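Methyl-accepting chemotaxis protein (Vibrio cholerae, PDB 6CEQ) is a chemoreceptor that senses oxygen, its PAS domain binding heme and probably passing the signal on to the rest of the receptor. Local coordinates at residues A[31-36]-A[43-48]; A[11-14]-A[18-21]; A[63-66]-A[71-74]. All coordinates share one frame; numbering follows the deposited sequence.

Contact 1: residues A[31-36]-A[43-48]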
loop_
_atom_site.group_PDB
_atom_site.type_symbol
_atom_site.label_atom_id
_atom_site.label_comp_id
_atom_site.label_asym_id
_atom_site.label_seq_id
_atom_site.Cartn_x
_atom_site.Cartn_y
_atom_site.Cartn_z
ATOM N N HIS A 31 13.963 1.838 -6.212
ATOM C CA HIS A 31 15.223 1.526 -5.544
ATOM C C HIS A 31 15.244 0.085 -5.042
ATOM O O HIS A 31 16.253 -0.621 -5.191
ATOM C CB HIS A 31 15.428 2.492 -4.381
ATOM C CG HIS A 31 16.726 2.314 -3.663
ATOM N ND1 HIS A 31 16.976 2.889 -2.433
ATOM C CD2 HIS A 31 17.860 1.661 -4.004
ATOM C CE1 HIS A 31 18.194 2.574 -2.040
ATOM N NE2 HIS A 31 18.755 1.829 -2.976
ATOM N N ARG A 32 14.137 -0.375 -4.467
ATOM C CA ARG A 32 14.054 -1.688 -3.841
ATOM C C ARG A 32 13.580 -2.777 -4.788
ATOM O O ARG A 32 13.208 -3.855 -4.321
ATOM C CB ARG A 32 13.114 -1.645 -2.632
ATOM C CG ARG A 32 13.593 -0.791 -1.499
ATOM C CD ARG A 32 15.005 -1.161 -1.105
ATOM N NE ARG A 32 15.425 -0.448 0.089
ATOM C CZ ARG A 32 16.680 -0.100 0.336
ATOM N NH1 ARG A 32 17.636 -0.406 -0.537
ATOM N NH2 ARG A 32 16.978 0.556 1.446
ATOM N N GLU A 33 13.576 -2.530 -6.097
ATOM C CA GLU A 33 13.134 -3.574 -7.018
ATOM C C GLU A 33 13.952 -4.864 -6.917
ATOM O O GLU A 33 13.359 -5.938 -7.144
ATOM C CB GLU A 33 13.102 -3.019 -8.456
ATOM C CG GLU A 33 11.673 -2.634 -8.913
ATOM C CD GLU A 33 11.630 -1.746 -10.158
ATOM O OE1 GLU A 33 12.691 -1.541 -10.785
ATOM O OE2 GLU A 33 10.530 -1.252 -10.509
ATOM N N PRO A 34 15.258 -4.866 -6.596
ATOM C CA PRO A 34 15.931 -6.150 -6.302
ATOM C C PRO A 34 15.223 -6.984 -5.243
ATOM O O PRO A 34 14.953 -8.174 -5.458
ATOM C CB PRO A 34 17.326 -5.714 -5.838
ATOM C CG PRO A 34 17.561 -4.417 -6.523
ATOM C CD PRO A 34 16.227 -3.752 -6.691
ATOM N N GLU A 35 14.931 -6.384 -4.086
ATOM C CA GLU A 35 14.226 -7.103 -3.028
ATOM C C GLU A 35 12.786 -7.411 -3.432
ATOM O O GLU A 35 12.251 -8.472 -3.086
ATOM C CB GLU A 35 14.267 -6.288 -1.737
ATOM C CG GLU A 35 15.641 -6.196 -1.083
ATOM C CD GLU A 35 16.562 -5.171 -1.728
ATOM O OE1 GLU A 35 16.094 -4.376 -2.572
ATOM O OE2 GLU A 35 17.762 -5.154 -1.378
ATOM N N LEU A 36 12.131 -6.491 -4.147
ATOM C CA LEU A 36 10.726 -6.700 -4.490
ATOM C C LEU A 36 10.563 -7.738 -5.596
ATOM O O LEU A 36 9.582 -8.491 -5.603
ATOM C CB LEU A 36 10.071 -5.380 -4.884
ATOM C CG LEU A 36 9.904 -4.455 -3.679
ATOM C CD1 LEU A 36 9.468 -3.083 -4.134
ATOM C CD2 LEU A 36 8.916 -5.046 -2.687
ATOM N N PHE A 43 7.487 -7.928 -10.606
ATOM C CA PHE A 43 7.150 -6.623 -10.047
ATOM C C PHE A 43 7.760 -5.474 -10.847
ATOM O O PHE A 43 8.950 -5.484 -11.167
ATOM C CB PHE A 43 7.626 -6.560 -8.595
ATOM C CG PHE A 43 7.264 -5.291 -7.889
ATOM C CD1 PHE A 43 6.037 -5.160 -7.256
ATOM C CD2 PHE A 43 8.158 -4.231 -7.841
ATOM C CE1 PHE A 43 5.706 -3.992 -6.596
ATOM C CE2 PHE A 43 7.828 -3.061 -7.186
ATOM C CZ PHE A 43 6.603 -2.941 -6.563
ATOM N N LYS A 44 6.916 -4.497 -11.189
ATOM C CA LYS A 44 7.348 -3.216 -11.744
ATOM C C LYS A 44 6.540 -2.112 -11.072
ATOM O O LYS A 44 5.315 -2.060 -11.220
ATOM C CB LYS A 44 7.175 -3.164 -13.263
ATOM C CG LYS A 44 7.885 -4.258 -14.042
ATOM C CD LYS A 44 7.605 -4.154 -15.538
ATOM C CE LYS A 44 8.753 -4.736 -16.359
ATOM N NZ LYS A 44 9.873 -5.238 -15.513
ATOM N N ALA A 45 7.231 -1.225 -10.349
ATOM C CA ALA A 45 6.551 -0.209 -9.542
ATOM C C ALA A 45 5.681 0.720 -10.387
ATOM O O ALA A 45 4.591 1.118 -9.958
ATOM C CB ALA A 45 7.582 0.601 -8.755
ATOM N N ALA A 46 6.142 1.085 -11.589
ATOM C CA ALA A 46 5.420 2.026 -12.448
ATOM C C ALA A 46 4.181 1.411 -13.074
ATOM O O ALA A 46 3.403 2.122 -13.729
ATOM C CB ALA A 46 6.355 2.547 -13.548
ATOM N N GLU A 47 3.988 0.113 -12.830
ATOM C CA GLU A 47 2.965 -0.732 -13.428
ATOM C C GLU A 47 1.893 -1.145 -12.417
ATOM O O GLU A 47 1.012 -1.944 -12.753
ATOM C CB GLU A 47 3.673 -1.999 -13.943
ATOM C CG GLU A 47 4.751 -1.828 -15.043
ATOM C CD GLU A 47 4.378 -2.520 -16.360
ATOM O OE1 GLU A 47 3.687 -3.583 -16.292
ATOM O OE2 GLU A 47 4.785 -2.057 -17.459
ATOM N N LEU A 48 1.917 -0.578 -11.203
ATOM C CA LEU A 48 1.027 -1.010 -10.124
ATOM C C LEU A 48 -0.371 -0.421 -10.241
ATOM O O LEU A 48 -1.355 -1.071 -9.869
ATOM C CB LEU A 48 1.631 -0.619 -8.777
ATOM C CG LEU A 48 2.889 -1.352 -8.335
ATOM C CD1 LEU A 48 3.377 -0.773 -7.013
ATOM C CD2 LEU A 48 2.621 -2.842 -8.188
HETATM O O HOH W 1 9.044 0.636 -12.533
#

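Contact 2: residues A[11-14]-A[18-21]. With HEM (protoporphyrin IX containing Fe), chain D.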
loop_
_atom_site.group_PDB
_atom_site.type_symbol
_atom_site.label_atom_id
_atom_site.label_comp_id
_atom_site.label_asym_id
_atom_site.label_seq_id
_atom_site.Cartn_x
_atom_site.Cartn_y
_atom_site.Cartn_z
ATOM N N MET A 11 -2.920 4.661 -2.849
ATOM C CA MET A 11 -4.379 4.720 -2.729
ATOM C C MET A 11 -5.053 3.662 -3.602
ATOM O O MET A 11 -4.590 3.371 -4.709
ATOM C CB MET A 11 -4.902 6.112 -3.123
ATOM C CG MET A 11 -4.368 7.257 -2.266
ATOM S SD MET A 11 -4.291 8.819 -3.162
ATOM C CE MET A 11 -5.799 8.770 -4.122
ATOM N N ALA A 12 -6.162 3.097 -3.114
ATOM C CA ALA A 12 -6.948 2.136 -3.884
ATOM C C ALA A 12 -8.431 2.478 -3.782
ATOM O O ALA A 12 -8.858 3.202 -2.883
ATOM C CB ALA A 12 -6.706 0.697 -3.404
ATOM N N ASP A 13 -9.228 1.951 -4.713
ATOM C CA ASP A 13 -10.669 2.131 -4.604
ATOM C C ASP A 13 -11.282 1.011 -3.764
ATOM O O ASP A 13 -10.584 0.130 -3.253
ATOM C CB ASP A 13 -11.336 2.242 -5.981
ATOM C CG ASP A 13 -11.192 0.983 -6.841
ATOM O OD1 ASP A 13 -10.852 -0.104 -6.322
ATOM O OD2 ASP A 13 -11.446 1.089 -8.064
ATOM N N LYS A 14 -12.610 1.074 -3.588
ATOM C CA LYS A 14 -13.313 0.104 -2.749
ATOM C C LYS A 14 -13.169 -1.322 -3.266
ATOM O O LYS A 14 -13.161 -2.267 -2.471
ATOM C CB LYS A 14 -14.794 0.475 -2.655
ATOM C CG LYS A 14 -15.084 1.487 -1.583
ATOM C CD LYS A 14 -16.564 1.517 -1.227
ATOM C CE LYS A 14 -17.405 1.856 -2.443
ATOM N NZ LYS A 14 -18.857 1.890 -2.116
ATOM N N ILE A 18 -5.661 -0.408 -7.404
ATOM C CA ILE A 18 -4.726 0.648 -7.052
ATOM C C ILE A 18 -4.975 1.845 -7.958
ATOM O O ILE A 18 -5.092 1.703 -9.178
ATOM C CB ILE A 18 -3.281 0.151 -7.168
ATOM C CG1 ILE A 18 -3.010 -0.960 -6.152
ATOM C CG2 ILE A 18 -2.329 1.291 -6.950
ATOM C CD1 ILE A 18 -1.657 -1.634 -6.338
ATOM N N GLN A 19 -5.119 3.017 -7.348
ATOM C CA GLN A 19 -5.415 4.242 -8.080
ATOM C C GLN A 19 -4.238 5.194 -8.196
ATOM O O GLN A 19 -4.151 5.922 -9.186
ATOM C CB GLN A 19 -6.582 4.988 -7.420
ATOM C CG GLN A 19 -7.845 4.145 -7.275
ATOM C CD GLN A 19 -8.458 3.792 -8.619
ATOM O OE1 GLN A 19 -8.669 2.620 -8.934
ATOM N NE2 GLN A 19 -8.756 4.812 -9.417
ATOM N N TYR A 20 -3.338 5.217 -7.213
ATOM C CA TYR A 20 -2.286 6.224 -7.185
ATOM C C TYR A 20 -1.173 5.780 -6.247
ATOM O O TYR A 20 -1.443 5.238 -5.173
ATOM C CB TYR A 20 -2.842 7.583 -6.726
ATOM C CG TYR A 20 -1.821 8.706 -6.719
ATOM C CD1 TYR A 20 -1.442 9.316 -7.903
ATOM C CD2 TYR A 20 -1.255 9.164 -5.532
ATOM C CE1 TYR A 20 -0.510 10.333 -7.919
ATOM C CE2 TYR A 20 -0.313 10.198 -5.535
ATOM C CZ TYR A 20 0.045 10.775 -6.736
ATOM O OH TYR A 20 0.966 11.796 -6.780
ATOM N N LEU A 21 0.071 6.021 -6.664
ATOM C CA LEU A 21 1.247 5.945 -5.809
ATOM C C LEU A 21 1.954 7.288 -5.849
ATOM O O LEU A 21 2.176 7.835 -6.935
ATOM C CB LEU A 21 2.219 4.855 -6.256
ATOM C CG LEU A 21 1.940 3.427 -5.803
ATOM C CD1 LEU A 21 0.939 2.768 -6.719
ATOM C CD2 LEU A 21 3.243 2.650 -5.792
HETATM C CHA HEM D . -0.070 -5.906 4.135
HETATM C CHB HEM D . -3.600 -3.221 2.189
HETATM C CHC HEM D . -0.648 -2.459 -1.629
HETATM C CHD HEM D . 1.697 -6.502 -0.350
HETATM C C1A HEM D . -1.196 -5.127 3.982
HETATM C C2A HEM D . -2.053 -4.734 5.029
HETATM C C3A HEM D . -3.049 -3.979 4.493
HETATM C C4A HEM D . -2.822 -3.902 3.105
HETATM C CMA HEM D . -4.190 -3.347 5.247
HETATM C CAA HEM D . -1.893 -5.086 6.486
HETATM C CBA HEM D . -2.338 -6.533 6.712
HETATM C CGA HEM D . -2.026 -6.938 8.129
HETATM O O1A HEM D . -1.044 -6.436 8.721
HETATM O O2A HEM D . -2.747 -7.776 8.713
HETATM C C1B HEM D . -3.039 -2.725 1.004
HETATM C C2B HEM D . -3.644 -1.690 0.242
HETATM C C3B HEM D . -2.839 -1.456 -0.833
HETATM C C4B HEM D . -1.699 -2.395 -0.707
HETATM C CMB HEM D . -4.936 -0.983 0.562
HETATM C CAB HEM D . -3.057 -0.469 -1.906
HETATM C CBB HEM D . -3.463 0.761 -1.605
HETATM C C1C HEM D . 0.257 -3.515 -1.647
HETATM C C2C HEM D . 1.249 -3.745 -2.612
HETATM C C3C HEM D . 1.922 -4.903 -2.246
HETATM C C4C HEM D . 1.326 -5.375 -1.044
HETATM C CMC HEM D . 1.533 -2.893 -3.823
HETATM C CAC HEM D . 3.045 -5.526 -2.969
HETATM C CBC HEM D . 3.997 -4.767 -3.501
HETATM C C1D HEM D . 1.446 -6.607 1.020
HETATM C C2D HEM D . 2.181 -7.539 1.884
HETATM C C3D HEM D . 1.690 -7.372 3.126
HETATM C C4D HEM D . 0.656 -6.336 3.028
HETATM C CMD HEM D . 3.267 -8.494 1.461
HETATM C CAD HEM D . 2.119 -8.104 4.370
HETATM C CBD HEM D . 1.886 -9.604 4.187
HETATM C CGD HEM D . 0.434 -9.854 3.872
HETATM O O1D HEM D . 0.106 -10.313 2.755
HETATM O O2D HEM D . -0.444 -9.603 4.726
HETATM N NA HEM D . -1.685 -4.606 2.811
HETATM N NB HEM D . -1.898 -3.110 0.414
HETATM N NC HEM D . 0.321 -4.508 -0.711
HETATM N ND HEM D . 0.556 -5.923 1.754
HETATM FE FE HEM D . -0.622 -4.614 1.143
HETATM O O HOH W 2 0.906 -2.693 1.842
#

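Contact 3: residues A[63-66]-A[71-74]. With HEM (protoporphyrin IX containing Fe), chain D.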
loop_
_atom_site.group_PDB
_atom_site.type_symbol
_atom_site.label_atom_id
_atom_site.label_comp_id
_atom_site.label_asym_id
_atom_site.label_seq_id
_atom_site.Cartn_x
_atom_site.Cartn_y
_atom_site.Cartn_z
ATOM N N GLN A 63 -7.089 -8.657 3.898
ATOM C CA GLN A 63 -7.027 -7.238 3.566
ATOM C C GLN A 63 -8.347 -6.736 2.995
ATOM O O GLN A 63 -8.713 -5.578 3.216
ATOM C CB GLN A 63 -5.887 -6.975 2.580
ATOM C CG GLN A 63 -4.517 -6.940 3.213
ATOM C CD GLN A 63 -3.851 -8.302 3.288
ATOM O OE1 GLN A 63 -4.479 -9.336 3.035
ATOM N NE2 GLN A 63 -2.558 -8.305 3.591
ATOM N N ARG A 64 -9.078 -7.583 2.263
ATOM C CA ARG A 64 -10.389 -7.179 1.759
ATOM C C ARG A 64 -11.340 -6.837 2.895
ATOM O O ARG A 64 -12.109 -5.874 2.804
ATOM C CB ARG A 64 -10.983 -8.292 0.893
ATOM C CG ARG A 64 -10.399 -8.351 -0.495
ATOM C CD ARG A 64 -11.058 -7.297 -1.327
ATOM N NE ARG A 64 -10.473 -7.173 -2.657
ATOM C CZ ARG A 64 -11.024 -6.453 -3.624
ATOM N NH1 ARG A 64 -12.167 -5.814 -3.403
ATOM N NH2 ARG A 64 -10.447 -6.386 -4.814
ATOM N N SER A 65 -11.311 -7.622 3.970
ATOM C CA SER A 65 -12.165 -7.324 5.113
ATOM C C SER A 65 -11.754 -6.012 5.774
ATOM O O SER A 65 -12.611 -5.253 6.251
ATOM C CB SER A 65 -12.118 -8.492 6.100
ATOM O OG SER A 65 -12.676 -8.144 7.354
ATOM N N ILE A 66 -10.457 -5.702 5.756
ATOM C CA ILE A 66 -9.994 -4.452 6.352
ATOM C C ILE A 66 -10.476 -3.262 5.525
ATOM O O ILE A 66 -11.026 -2.300 6.073
ATOM C CB ILE A 66 -8.459 -4.455 6.501
ATOM C CG1 ILE A 66 -8.001 -5.513 7.508
ATOM C CG2 ILE A 66 -7.956 -3.071 6.913
ATOM C CD1 ILE A 66 -6.505 -5.753 7.497
ATOM N N GLU A 71 -15.552 1.545 8.957
ATOM C CA GLU A 71 -15.879 1.893 10.334
ATOM C C GLU A 71 -14.760 1.456 11.271
ATOM O O GLU A 71 -14.496 2.113 12.287
ATOM C CB GLU A 71 -17.212 1.262 10.739
ATOM N N ARG A 72 -14.105 0.338 10.955
ATOM C CA ARG A 72 -12.998 -0.172 11.756
ATOM C C ARG A 72 -11.652 0.419 11.354
ATOM O O ARG A 72 -10.631 0.063 11.953
ATOM C CB ARG A 72 -12.931 -1.701 11.690
ATOM C CG ARG A 72 -14.228 -2.374 12.125
ATOM C CD ARG A 72 -14.070 -3.877 12.334
ATOM N NE ARG A 72 -13.697 -4.640 11.145
ATOM C CZ ARG A 72 -14.509 -5.502 10.540
ATOM N NH1 ARG A 72 -15.735 -5.696 11.008
ATOM N NH2 ARG A 72 -14.100 -6.175 9.472
ATOM N N LEU A 73 -11.629 1.323 10.388
ATOM C CA LEU A 73 -10.412 2.056 10.079
ATOM C C LEU A 73 -10.355 3.280 10.984
ATOM O O LEU A 73 -11.393 3.740 11.478
ATOM C CB LEU A 73 -10.372 2.487 8.605
ATOM C CG LEU A 73 -10.364 1.407 7.519
ATOM C CD1 LEU A 73 -10.342 1.973 6.093
ATOM C CD2 LEU A 73 -9.135 0.541 7.734
ATOM N N PRO A 74 -9.161 3.814 11.271
ATOM C CA PRO A 74 -7.827 3.438 10.782
ATOM C C PRO A 74 -7.281 2.102 11.299
ATOM O O PRO A 74 -7.621 1.637 12.395
ATOM C CB PRO A 74 -6.944 4.601 11.256
ATOM C CG PRO A 74 -7.631 5.129 12.456
ATOM C CD PRO A 74 -9.109 4.954 12.205
HETATM C CHA HEM D . -0.070 -5.906 4.135
HETATM C CHB HEM D . -3.600 -3.221 2.189
HETATM C CHC HEM D . -0.648 -2.459 -1.629
HETATM C CHD HEM D . 1.697 -6.502 -0.350
HETATM C C1A HEM D . -1.196 -5.127 3.982
HETATM C C2A HEM D . -2.053 -4.734 5.029
HETATM C C3A HEM D . -3.049 -3.979 4.493
HETATM C C4A HEM D . -2.822 -3.902 3.105
HETATM C CMA HEM D . -4.190 -3.347 5.247
HETATM C CAA HEM D . -1.893 -5.086 6.486
HETATM C CBA HEM D . -2.338 -6.533 6.712
HETATM C CGA HEM D . -2.026 -6.938 8.129
HETATM O O1A HEM D . -1.044 -6.436 8.721
HETATM O O2A HEM D . -2.747 -7.776 8.713
HETATM C C1B HEM D . -3.039 -2.725 1.004
HETATM C C2B HEM D . -3.644 -1.690 0.242
HETATM C C3B HEM D . -2.839 -1.456 -0.833
HETATM C C4B HEM D . -1.699 -2.395 -0.707
HETATM C CMB HEM D . -4.936 -0.983 0.562
HETATM C CAB HEM D . -3.057 -0.469 -1.906
HETATM C CBB HEM D . -3.463 0.761 -1.605
HETATM C C1C HEM D . 0.257 -3.515 -1.647
HETATM C C2C HEM D . 1.249 -3.745 -2.612
HETATM C C3C HEM D . 1.922 -4.903 -2.246
HETATM C C4C HEM D . 1.326 -5.375 -1.044
HETATM C CMC HEM D . 1.533 -2.893 -3.823
HETATM C CAC HEM D . 3.045 -5.526 -2.969
HETATM C CBC HEM D . 3.997 -4.767 -3.501
HETATM C C1D HEM D . 1.446 -6.607 1.020
HETATM C C2D HEM D . 2.181 -7.539 1.884
HETATM C C3D HEM D . 1.690 -7.372 3.126
HETATM C C4D HEM D . 0.656 -6.336 3.028
HETATM C CMD HEM D . 3.267 -8.494 1.461
HETATM C CAD HEM D . 2.119 -8.104 4.370
HETATM C CBD HEM D . 1.886 -9.604 4.187
HETATM C CGD HEM D . 0.434 -9.854 3.872
HETATM O O1D HEM D . 0.106 -10.313 2.755
HETATM O O2D HEM D . -0.444 -9.603 4.726
HETATM N NA HEM D . -1.685 -4.606 2.811
HETATM N NB HEM D . -1.898 -3.110 0.414
HETATM N NC HEM D . 0.321 -4.508 -0.711
HETATM N ND HEM D . 0.556 -5.923 1.754
HETATM FE FE HEM D . -0.622 -4.614 1.143
HETATM O O HOH W 2 0.906 -2.693 1.842
#

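Contact 1: residues A[31-36]-A[43-48]
The Phe43 ring meets Leu36 over one face and Glu33 at its edge. Leu36 CB sits 4.1 Å from the ring centroid and 27° off the normal, which identifies a CH-pi contact, and Leu36 CD1 continues the coverage at 3.5 Å from Phe43 CE2. Glu33 CG arrives near the ring plane, 4.0 Å from Phe43 CD2. With CG anti to the backbone N (chi1 -177°), the phenyl group of Phe43 reaches back to helix 33-39.

Beyond CG the Glu33 chain runs extended and carries its carboxylate past the ring, the two planes standing 75° apart. There Glu33 OE2 accepts the N-H of Ala45, with 3.3 Å to Ala45 N, a nearly straight but weak bond. A water is the second link: it donates to Glu33 OE2 at 3.1 Å and accepts from Ala46 N. One carboxylate oxygen thus ties the helix start to two successive amides of the 3-10 turn 45-47.

Leu29 of helix 23-31 packs against Leu36, Phe43 and Ala45. Phe43 also touches the heme, so this join between helix 33-39 and the following loop forms part of the heme pocket wall in a PAS domain.

Contact 2: residues A[11-14]-A[18-21]
Met11 and Tyr20 form an antiparallel hydrogen-bonded pair, and the register slips by one residue before the non-hydrogen-bonded pair Ala12 with Ile18, so that Gln19 and Tyr20 together face Met11 in a classic beta bulge. The bonding pattern supports the assignment. Met11 N donates to Tyr20 O at 2.8 Å, in the carbonyl plane, whereas Met11 O serves both bulge amides: Gln19 N at 2.7 Å, tilted 25° from the carbonyl plane, and Tyr20 N through a weak bond of 3.4 Å.

On the face carrying Met11 and Tyr20, a Met-aromatic contact joins the two side chains. Met11 SD stands 3.9 Å from Tyr20 CD2 and 63° off the ring normal, obliquely placed, and also rests near Tyr20 CB. A bend at chi3 (39°) turns Met11 CE back to Tyr20 CB, at 4.1 Å. Near the turn, the CG of Gln19 lies against the backbone, 3.9 Å from Ala12 C. Asp13 instead uses OD1 to accept the backbone N-H of Ile17, a side-chain bond that pins the connection between the strands.

Ala12 and Ile18 share the other face, which is turned to the heme. Ala12 CB is 3.7 Å from CBB, the terminal carbon of a heme vinyl group, and so contributes directly to the pocket.

This hairpin forms one side of the antiparallel PAS sheet. Strand 18-21 is outermost within the chain, while strand 8-12 pairs on its other side with strand 100-109, where Ala12 bonds to Pro103 through the backbone. Ile18 has backbone bonds to Gly50 and Lys51, and Leu21 packs on Leu26 and Leu29 of helix 23-31.

Contact 3: residues A[63-66]-A[71-74]
Helix 60-68 and the loop that leaves the 3-10 turn at 71-72 come closest at Ile66 and Leu73, whose CA atoms are 7.5 Å apart, as the chain turns towards strand 75-81 of the PAS sheet. A cis peptide bond between Leu73 and Pro74 shapes the exit into that strand.

The apolar part of the contact is one pair of branches. Leu73 CD2 lies 3.9 Å from Ile66 CG2, the two side chains crossing at about a right angle, and the same methyl approaches the backbone Ile66 O at 3.8 Å. On the sheet side Leu73 packs on Cys90 and Ala92. Towards the surface, Ser65 OG stands in the plane of the Arg72 guanidinium, at its edge, 3.2 Å from NH2; a bend at chi3 (-63°) brings that group round to the helix.

Ile66 and Gln63 also turn side chains to the heme, next to His62 of the same helix. Ile66 CD1 is 4.0 Å from the heme methyl CMA. Gln63 CG lies 3.5 Å from heme C4A, across the porphyrin from the water on the iron. Bent at chi2, the same side chain brings its amide to a propionate, where Gln63 NE2 makes a weak hydrogen bond of 2.7 Å to heme O2D.

The three contacts are spread around the heme and follow one another along the chain in the order 2, 1, 3. Contacts 1 and 2 have centres about 17 Å apart and touch at Leu48, whose O is 3.5 Å from Ile18 CB and whose CD1 is 3.6 Å from Leu21 CD2. Contacts 2 and 3, about 15 Å between centres, meet where Lys14 O comes within 3.8 Å of Arg64 NH1. Contacts 1 and 3 do not touch: their centres are about 26 Å apart, on opposite sides of the chain's centre. The heme bridges that gap, since Phe43, Ala12 and Gln63, one from each contact, all approach it; His62 and Ser77 add hydrogen bonds to the cofactor.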